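Local coordinates for protein AA10A (Thermobifida fusca, PDB 5UIZ) that probably cleaves cellulose or related polysaccharides by oxidation at a surface copper site, as a lytic polysaccharide monooxygenase of family AA10, at residues L165-L170 with F201-A206; F149-T154 with E171-T176; D102-S107 with S118-G123. All coordinates share one frame; numbering follows the deposited sequence.

Contact 1. Residues L165-L170 with F201-A206; sequences LTWDSL and FTIWKA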
loop_
_atom_site.group_PDB
_atom_site.type_symbol
_atom_site.label_atom_id
_atom_site.label_comp_id
_atom_site.label_asym_id
_atom_site.label_seq_id
_atom_site.Cartn_x
_atom_site.Cartn_y
_atom_site.Cartn_z
ATOM N N LEU A 165 -6.926 9.105 -3.180
ATOM C CA LEU A 165 -7.309 8.347 -2.039
ATOM C C LEU A 165 -7.493 9.243 -0.828
ATOM O O LEU A 165 -6.598 9.977 -0.489
ATOM C CB LEU A 165 -6.280 7.253 -1.780
ATOM C CG LEU A 165 -6.738 6.258 -0.690
ATOM C CD1 LEU A 165 -7.956 5.479 -1.151
ATOM C CD2 LEU A 165 -5.603 5.286 -0.316
ATOM N N THR A 166 -8.648 9.141 -0.154
ATOM C CA THR A 166 -8.927 9.940 1.012
ATOM C C THR A 166 -9.465 9.031 2.114
ATOM O O THR A 166 -9.937 7.890 1.852
ATOM C CB THR A 166 -10.023 10.991 0.753
ATOM O OG1 THR A 166 -11.268 10.324 0.517
ATOM C CG2 THR A 166 -9.729 11.879 -0.435
ATOM N N TRP A 167 -9.421 9.557 3.333
ATOM C CA TRP A 167 -9.958 8.836 4.467
ATOM C C TRP A 167 -11.435 8.629 4.320
ATOM O O TRP A 167 -11.864 7.544 4.575
ATOM C CB TRP A 167 -9.674 9.524 5.792
ATOM C CG TRP A 167 -8.274 9.478 6.112
ATOM C CD1 TRP A 167 -7.328 10.474 5.910
ATOM C CD2 TRP A 167 -7.583 8.373 6.650
ATOM N NE1 TRP A 167 -6.103 10.037 6.336
ATOM C CE2 TRP A 167 -6.221 8.745 6.769
ATOM C CE3 TRP A 167 -7.967 7.095 7.040
ATOM C CZ2 TRP A 167 -5.266 7.892 7.302
ATOM C CZ3 TRP A 167 -7.029 6.263 7.559
ATOM C CH2 TRP A 167 -5.692 6.655 7.692
ATOM N N ASP A 168 -12.180 9.660 3.893
ATOM C CA ASP A 168 -13.606 9.521 3.537
ATOM C C ASP A 168 -13.872 8.351 2.611
ATOM O O ASP A 168 -14.826 7.595 2.808
ATOM C CB ASP A 168 -14.166 10.823 2.939
ATOM C CG ASP A 168 -15.674 10.762 2.687
ATOM O OD1 ASP A 168 -16.434 10.576 3.666
ATOM O OD2 ASP A 168 -16.092 10.905 1.505
ATOM N N SER A 169 -13.017 8.167 1.622
ATOM C CA SER A 169 -13.230 7.138 0.589
ATOM C C SER A 169 -13.028 5.681 1.132
ATOM O O SER A 169 -13.390 4.723 0.491
ATOM C CB SER A 169 -12.306 7.400 -0.622
ATOM O OG SER A 169 -10.934 7.089 -0.362
ATOM N N LEU A 170 -12.451 5.551 2.317
ATOM C CA LEU A 170 -12.073 4.262 2.865
ATOM C C LEU A 170 -12.992 3.813 3.995
ATOM O O LEU A 170 -13.424 4.641 4.808
ATOM C CB LEU A 170 -10.674 4.387 3.439
ATOM C CG LEU A 170 -9.576 4.497 2.409
ATOM C CD1 LEU A 170 -8.296 4.734 3.200
ATOM C CD2 LEU A 170 -9.427 3.237 1.585
ATOM N N PHE A 201 -5.994 -0.390 1.623
ATOM C CA PHE A 201 -5.007 0.344 2.418
ATOM C C PHE A 201 -4.707 -0.323 3.769
ATOM O O PHE A 201 -5.576 -0.400 4.642
ATOM C CB PHE A 201 -5.489 1.777 2.565
ATOM C CG PHE A 201 -4.523 2.670 3.235
ATOM C CD1 PHE A 201 -3.309 2.890 2.688
ATOM C CD2 PHE A 201 -4.851 3.311 4.439
ATOM C CE1 PHE A 201 -2.375 3.732 3.298
ATOM C CE2 PHE A 201 -3.932 4.130 5.051
ATOM C CZ PHE A 201 -2.691 4.357 4.472
ATOM N N THR A 202 -3.501 -0.833 3.915
ATOM C CA THR A 202 -3.072 -1.585 5.094
ATOM C C THR A 202 -2.095 -0.740 5.957
ATOM O O THR A 202 -1.095 -0.190 5.457
ATOM C CB THR A 202 -2.392 -2.904 4.681
ATOM O OG1 THR A 202 -3.300 -3.684 3.927
ATOM C CG2 THR A 202 -1.975 -3.718 5.873
ATOM N N ILE A 203 -2.466 -0.602 7.222
ATOM C CA ILE A 203 -1.670 0.018 8.245
ATOM C C ILE A 203 -1.066 -1.058 9.151
ATOM O O ILE A 203 -1.752 -1.815 9.860
ATOM C CB ILE A 203 -2.478 0.979 9.134
ATOM C CG1 ILE A 203 -3.250 2.001 8.292
ATOM C CG2 ILE A 203 -1.532 1.751 10.060
ATOM C CD1 ILE A 203 -4.093 2.931 9.166
ATOM N N TRP A 204 0.252 -1.089 9.140
ATOM C CA TRP A 204 0.979 -2.062 9.890
ATOM C C TRP A 204 1.781 -1.303 10.898
ATOM O O TRP A 204 2.607 -0.487 10.551
ATOM C CB TRP A 204 1.836 -2.940 8.945
ATOM C CG TRP A 204 2.958 -3.630 9.628
ATOM C CD1 TRP A 204 2.941 -4.202 10.865
ATOM C CD2 TRP A 204 4.264 -3.814 9.116
ATOM N NE1 TRP A 204 4.159 -4.742 11.140
ATOM C CE2 TRP A 204 4.991 -4.528 10.085
ATOM C CE3 TRP A 204 4.879 -3.483 7.906
ATOM C CZ2 TRP A 204 6.338 -4.869 9.926
ATOM C CZ3 TRP A 204 6.233 -3.817 7.723
ATOM C CH2 TRP A 204 6.952 -4.492 8.739
ATOM N N LYS A 205 1.488 -1.571 12.170
ATOM C CA LYS A 205 2.161 -0.961 13.296
ATOM C C LYS A 205 3.166 -1.992 13.832
ATOM O O LYS A 205 2.764 -3.050 14.350
ATOM C CB LYS A 205 1.136 -0.630 14.402
ATOM C CG LYS A 205 1.759 -0.239 15.725
ATOM C CD LYS A 205 2.577 1.039 15.566
ATOM C CE LYS A 205 2.999 1.634 16.911
ATOM N NZ LYS A 205 3.933 0.753 17.645
ATOM N N ALA A 206 4.444 -1.693 13.655
ATOM C CA ALA A 206 5.530 -2.544 14.110
ATOM C C ALA A 206 5.587 -2.508 15.602
ATOM O O ALA A 206 5.132 -1.532 16.202
ATOM C CB ALA A 206 6.861 -2.085 13.528
#
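F201 of the strand 201-206 meets W167 and L170 of a type I turn running from W167 to L170, the nearest CA atoms, those of L170 and F201, being 8.1 Å apart, so that side chains alone bridge the gap. The phenyl ring carries most of it. With CG anti to the backbone N (chi1 -174°), F201 reaches toward the loop and turns its edge toward the face of the six-membered ring of W167, an offset edge-to-face pair with planes at 83° and CE2 4.1 Å from W167 CH2. The same CH2 corner lies 4.3 Å from I203 CD1, a methyl near the indole plane. L170 crosses the phenyl group at about a right angle, CD1 being 3.9 Å from F201 CD2, while L165 brings CD2 more loosely toward CD1 of the same ring. The loop between strands 146-154 and 170-175 thereby packs on strand 198-206 of the β-sandwich core of this AA10 enzyme. An ST motif shapes the turn's start: T166 OG1 accepts from S169 N at 3.0 Å, and S169 OG donates to T166 O at 2.6 Å. W167 NE1 donates to L100 O, and L165 and F201 both lean on C216 of strand 211-221.

Contact 2. Residues F149-T154 with E171-T176; sequences FLVYVT and ELVHQT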
loop_
_atom_site.group_PDB
_atom_site.type_symbol
_atom_site.label_atom_id
_atom_site.label_comp_id
_atom_site.label_asym_id
_atom_site.label_seq_id
_atom_site.Cartn_x
_atom_site.Cartn_y
_atom_site.Cartn_z
ATOM N N PHE A 149 -2.657 -4.639 12.773
ATOM C CA PHE A 149 -2.839 -4.224 11.406
ATOM C C PHE A 149 -4.226 -3.650 11.320
ATOM O O PHE A 149 -5.154 -4.222 11.952
ATOM C CB PHE A 149 -2.814 -5.405 10.473
ATOM C CG PHE A 149 -1.503 -6.078 10.392
ATOM C CD1 PHE A 149 -0.571 -5.678 9.439
ATOM C CD2 PHE A 149 -1.210 -7.128 11.218
ATOM C CE1 PHE A 149 0.644 -6.304 9.339
ATOM C CE2 PHE A 149 0.007 -7.777 11.118
ATOM C CZ PHE A 149 0.942 -7.363 10.177
ATOM N N LEU A 150 -4.371 -2.542 10.602
ATOM C CA LEU A 150 -5.713 -2.039 10.169
ATOM C C LEU A 150 -5.836 -2.170 8.665
ATOM O O LEU A 150 -4.894 -1.882 7.968
ATOM C CB LEU A 150 -5.889 -0.574 10.565
ATOM C CG LEU A 150 -5.738 -0.356 12.059
ATOM C CD1 LEU A 150 -5.751 1.125 12.415
ATOM C CD2 LEU A 150 -6.834 -1.079 12.809
ATOM N N VAL A 151 -6.949 -2.670 8.159
ATOM C CA VAL A 151 -7.126 -2.825 6.732
ATOM C C VAL A 151 -8.355 -2.076 6.336
ATOM O O VAL A 151 -9.460 -2.412 6.806
ATOM C CB VAL A 151 -7.240 -4.300 6.325
ATOM C CG1 VAL A 151 -7.389 -4.435 4.808
ATOM C CG2 VAL A 151 -6.017 -5.071 6.749
ATOM N N TYR A 152 -8.152 -1.047 5.503
ATOM C CA TYR A 152 -9.210 -0.263 4.929
ATOM C C TYR A 152 -9.396 -0.640 3.447
ATOM O O TYR A 152 -8.443 -1.017 2.750
ATOM C CB TYR A 152 -8.854 1.209 5.033
ATOM C CG TYR A 152 -8.794 1.754 6.427
ATOM C CD1 TYR A 152 -7.657 1.608 7.201
ATOM C CD2 TYR A 152 -9.874 2.459 6.958
ATOM C CE1 TYR A 152 -7.604 2.084 8.476
ATOM C CE2 TYR A 152 -9.805 2.967 8.223
ATOM C CZ TYR A 152 -8.670 2.755 8.988
ATOM O OH TYR A 152 -8.609 3.244 10.230
ATOM N N VAL A 153 -10.613 -0.525 2.940
ATOM C CA VAL A 153 -10.880 -0.708 1.510
ATOM C C VAL A 153 -11.785 0.429 1.029
ATOM O O VAL A 153 -12.745 0.853 1.758
ATOM C CB VAL A 153 -11.509 -2.091 1.160
ATOM C CG1 VAL A 153 -11.535 -2.290 -0.348
ATOM C CG2 VAL A 153 -10.658 -3.223 1.728
ATOM N N THR A 154 -11.497 0.911 -0.174
ATOM C CA THR A 154 -12.313 1.945 -0.785
ATOM C C THR A 154 -13.810 1.508 -0.920
ATOM O O THR A 154 -14.115 0.330 -1.095
ATOM C CB THR A 154 -11.783 2.344 -2.182
ATOM O OG1 THR A 154 -11.460 1.184 -2.932
ATOM C CG2 THR A 154 -10.519 3.190 -2.030
ATOM N N GLU A 171 -13.245 2.514 4.095
ATOM C CA GLU A 171 -13.855 1.996 5.329
ATOM C C GLU A 171 -13.004 0.914 5.933
ATOM O O GLU A 171 -12.430 0.116 5.216
ATOM C CB GLU A 171 -15.244 1.439 5.061
ATOM C CG GLU A 171 -16.298 2.532 4.920
ATOM C CD GLU A 171 -17.679 2.002 4.519
ATOM O OE1 GLU A 171 -17.765 0.866 3.950
ATOM O OE2 GLU A 171 -18.675 2.729 4.767
ATOM N N LEU A 172 -12.933 0.900 7.249
ATOM C CA LEU A 172 -12.179 -0.099 7.974
ATOM C C LEU A 172 -12.924 -1.404 7.865
ATOM O O LEU A 172 -14.114 -1.447 8.189
ATOM C CB LEU A 172 -12.053 0.346 9.424
ATOM C CG LEU A 172 -11.322 -0.616 10.346
ATOM C CD1 LEU A 172 -9.886 -0.735 9.919
ATOM C CD2 LEU A 172 -11.437 -0.062 11.760
ATOM N N VAL A 173 -12.291 -2.413 7.256
ATOM C CA VAL A 173 -12.911 -3.729 7.096
ATOM C C VAL A 173 -12.281 -4.833 7.993
ATOM O O VAL A 173 -12.816 -5.940 8.080
ATOM C CB VAL A 173 -12.871 -4.233 5.647
ATOM C CG1 VAL A 173 -13.605 -3.303 4.740
ATOM C CG2 VAL A 173 -11.470 -4.464 5.139
ATOM N N HIS A 174 -11.108 -4.545 8.545
ATOM C CA HIS A 174 -10.402 -5.484 9.350
ATOM C C HIS A 174 -9.445 -4.847 10.310
ATOM O O HIS A 174 -8.769 -3.861 10.026
ATOM C CB HIS A 174 -9.688 -6.520 8.497
ATOM C CG HIS A 174 -9.373 -7.764 9.246
ATOM N ND1 HIS A 174 -10.275 -8.797 9.383
ATOM C CD2 HIS A 174 -8.253 -8.141 9.909
ATOM C CE1 HIS A 174 -9.716 -9.764 10.094
ATOM N NE2 HIS A 174 -8.483 -9.392 10.415
ATOM N N GLN A 175 -9.376 -5.448 11.481
ATOM C CA GLN A 175 -8.515 -5.018 12.536
ATOM C C GLN A 175 -8.019 -6.312 13.203
ATOM O O GLN A 175 -8.806 -7.175 13.563
ATOM C CB GLN A 175 -9.280 -4.184 13.525
ATOM C CG GLN A 175 -8.478 -3.960 14.794
ATOM C CD GLN A 175 -9.351 -3.644 15.966
ATOM O OE1 GLN A 175 -10.523 -3.340 15.800
ATOM N NE2 GLN A 175 -8.801 -3.708 17.143
ATOM N N THR A 176 -6.719 -6.435 13.351
ATOM C CA THR A 176 -6.125 -7.556 14.067
ATOM C C THR A 176 -5.591 -7.082 15.398
ATOM O O THR A 176 -5.462 -5.898 15.635
ATOM C CB THR A 176 -4.938 -8.176 13.295
ATOM O OG1 THR A 176 -3.762 -7.354 13.408
ATOM C CG2 THR A 176 -5.281 -8.434 11.873
#
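With CG beside the backbone N (chi1 -66°), Y152 turns its ring over L172, whose own CG stands anti to N (chi1 178°) and sends CD1 beneath one ring face. That methyl sits 3.9 Å from the ring centroid, a CH-π contact close to the ring normal, and L172 CB rests 3.7 Å from Y152 CE2. L150 continues this face, lying alongside Q175 with CD2 against its CG. On the face of V151 and V153, V173 CG2 occupies the crowded position between N and carbonyl carbon and touches V153 CG2 at 3.7 Å. The strands are antiparallel, interrupted by a classic β bulge: V173 and H174 both face V151, whose carbonyl O accepts from V173 N at 2.9 Å and, less directly, from H174 N at 3.2 Å. Past the bulge, V153 and E171 exchange backbone bonds. At the other end T176 N donates to F149 O along a nearly straight path of 170°, and T176 OG1 accepts from F149 N at 3.0 Å while lying at the edge of the phenyl ring. Strand 146-154 lies between 170-175 and 198-206 in the mixed sheet, and F187 of strand 184-190, from the other sheet, packs against F149, V151 and H174.

Contact 3. Residues D102-S107 with S118-G123; sequences DGQLCS and SMDAVG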
loop_
_atom_site.group_PDB
_atom_site.type_symbol
_atom_site.label_atom_id
_atom_site.label_comp_id
_atom_site.label_asym_id
_atom_site.label_seq_id
_atom_site.Cartn_x
_atom_site.Cartn_y
_atom_site.Cartn_z
ATOM N N ASP A 102 -5.440 13.825 3.387
ATOM C CA ASP A 102 -6.122 13.284 2.216
ATOM C C ASP A 102 -5.264 13.456 0.943
ATOM O O ASP A 102 -4.592 14.496 0.730
ATOM C CB ASP A 102 -7.471 13.933 2.021
ATOM C CG ASP A 102 -8.522 13.400 2.969
ATOM O OD1 ASP A 102 -8.435 12.233 3.486
ATOM O OD2 ASP A 102 -9.475 14.161 3.176
ATOM N N GLY A 103 -5.228 12.397 0.142
ATOM C CA GLY A 103 -4.491 12.429 -1.068
ATOM C C GLY A 103 -3.033 12.140 -0.868
ATOM O O GLY A 103 -2.305 12.106 -1.852
ATOM N N GLN A 104 -2.604 11.903 0.375
ATOM C CA GLN A 104 -1.236 11.513 0.636
ATOM C C GLN A 104 -1.159 10.278 1.440
ATOM O O GLN A 104 -0.177 10.082 2.123
ATOM C CB GLN A 104 -0.467 12.618 1.362
ATOM C CG GLN A 104 -0.507 13.991 0.693
ATOM C CD GLN A 104 0.260 15.014 1.503
ATOM O OE1 GLN A 104 0.849 14.700 2.566
ATOM N NE2 GLN A 104 0.321 16.219 0.995
ATOM N N LEU A 105 -2.177 9.449 1.380
ATOM C CA LEU A 105 -2.171 8.223 2.155
ATOM C C LEU A 105 -1.150 7.261 1.640
ATOM O O LEU A 105 -0.335 6.714 2.440
ATOM C CB LEU A 105 -3.533 7.542 2.166
ATOM C CG LEU A 105 -4.562 8.090 3.144
ATOM C CD1 LEU A 105 -4.996 9.492 2.703
ATOM C CD2 LEU A 105 -5.774 7.194 3.201
ATOM N N CYS A 106 -1.160 7.046 0.319
ATOM C CA CYS A 106 -0.281 6.030 -0.253
ATOM C C CYS A 106 1.178 6.395 -0.133
ATOM O O CYS A 106 2.032 5.489 -0.053
ATOM C CB CYS A 106 -0.657 5.729 -1.702
ATOM S SG CYS A 106 -2.380 5.101 -1.796
ATOM N N SER A 107 1.482 7.680 -0.059
ATOM C CA SER A 107 2.859 8.095 0.185
ATOM C C SER A 107 3.253 8.131 1.685
ATOM O O SER A 107 4.344 8.496 1.975
ATOM C CB SER A 107 3.154 9.458 -0.422
ATOM O OG SER A 107 2.492 10.464 0.360
ATOM N N SER A 118 4.998 9.577 -5.599
ATOM C CA SER A 118 4.379 9.064 -6.835
ATOM C C SER A 118 3.286 7.956 -6.602
ATOM O O SER A 118 2.482 7.678 -7.468
ATOM C CB SER A 118 5.496 8.560 -7.801
ATOM O OG SER A 118 6.178 7.492 -7.174
ATOM N N MET A 119 3.293 7.353 -5.430
ATOM C CA MET A 119 2.265 6.403 -5.017
ATOM C C MET A 119 0.921 7.040 -4.844
ATOM O O MET A 119 -0.059 6.340 -4.846
ATOM C CB MET A 119 2.620 5.756 -3.674
ATOM C CG MET A 119 3.832 4.866 -3.696
ATOM S SD MET A 119 3.765 3.751 -5.087
ATOM C CE MET A 119 5.084 4.322 -6.143
ATOM N N ASP A 120 0.907 8.349 -4.637
ATOM C CA ASP A 120 -0.276 9.145 -4.533
ATOM C C ASP A 120 -0.914 9.472 -5.886
ATOM O O ASP A 120 -1.975 10.091 -5.901
ATOM C CB ASP A 120 0.044 10.496 -3.834
ATOM C CG ASP A 120 0.410 10.366 -2.330
ATOM O OD1 ASP A 120 -0.053 9.370 -1.648
ATOM O OD2 ASP A 120 1.101 11.300 -1.824
ATOM N N ALA A 121 -0.275 9.126 -7.003
ATOM C CA ALA A 121 -0.798 9.553 -8.288
ATOM C C ALA A 121 -2.081 8.789 -8.621
ATOM O O ALA A 121 -2.308 7.670 -8.170
ATOM C CB ALA A 121 0.254 9.449 -9.416
ATOM N N VAL A 122 -2.875 9.425 -9.462
ATOM C CA VAL A 122 -4.178 8.956 -9.863
ATOM C C VAL A 122 -4.014 8.358 -11.248
ATOM O O VAL A 122 -3.484 8.998 -12.151
ATOM C CB VAL A 122 -5.136 10.162 -9.786
ATOM C CG1 VAL A 122 -6.405 9.963 -10.542
ATOM C CG2 VAL A 122 -5.455 10.476 -8.316
ATOM N N GLY A 123 -4.457 7.112 -11.418
ATOM C CA GLY A 123 -4.614 6.534 -12.746
ATOM C C GLY A 123 -4.782 5.046 -12.712
ATOM O O GLY A 123 -5.121 4.518 -11.683
HETATM O O HOH W 1 -3.282 11.858 -4.502
HETATM O O HOH W 2 -2.663 8.736 -1.472
#
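C106 and D120 bring their CA atoms to 5.3 Å where the irregular segment 102-107 passes the end of the 3-10 turn 118-120, with no backbone-to-backbone hydrogen bond between them. G103 has a positive phi (83°), where a CB would crowd the carbonyl O of D102. D120 holds the contact through its carboxylate, swung to the side of its own backbone N (chi1 -68°). OD2 takes the hydroxyl of S107 on its syn side, OG to OD2 2.7 Å, and OD1 takes the backbone S107 N, N to OD1 2.8 Å, from above the carboxylate plane. One serine therefore grips both oxygens. Water 2 links OD1 to C106 N, and water 1 spans G103 O and D120 O, donating to both. Beside this polar centre, C106 CB packs on M119 CB at 3.8 Å and lies 3.3 Å from M119 O. An alanine at D120 would probably leave S107 N and the S107 hydroxyl without their carboxylate acceptor and water 2 without one of its partners. The disulfide C106-C216 ties the first segment to strand 211-221, while M119 O accepts a hydrogen bond from R46 and S107 OG another from L110 N. Three donors, a hydroxyl, an N-H and a water, converge on the carboxylate that joins 102-107 to the end of the 3-10 segment, a setting likely to favour its charged form.

How the contacts relate
Contacts 1 and 2 share one sheet, their centres about 7 Å apart: F201 N lies 2.8 Å from Y152 O and I203 O 2.8 Å from L150 N, so strand 198-206 borders strand 146-154. The loop 165-170 of contact 1 runs directly into the strand of contact 2. Contact 3 meets the same loop along its length, L165 O lying 2.9 Å from G103 N and W167 N 2.9 Å from D102 OD1, and L170 CD1 touches L105 CD2. Contacts 2 and 3 do not touch, with nearest atoms about 7 Å apart. The side chain of F149 in contact 2 stands about 12 Å from the copper bound by H37 and H144.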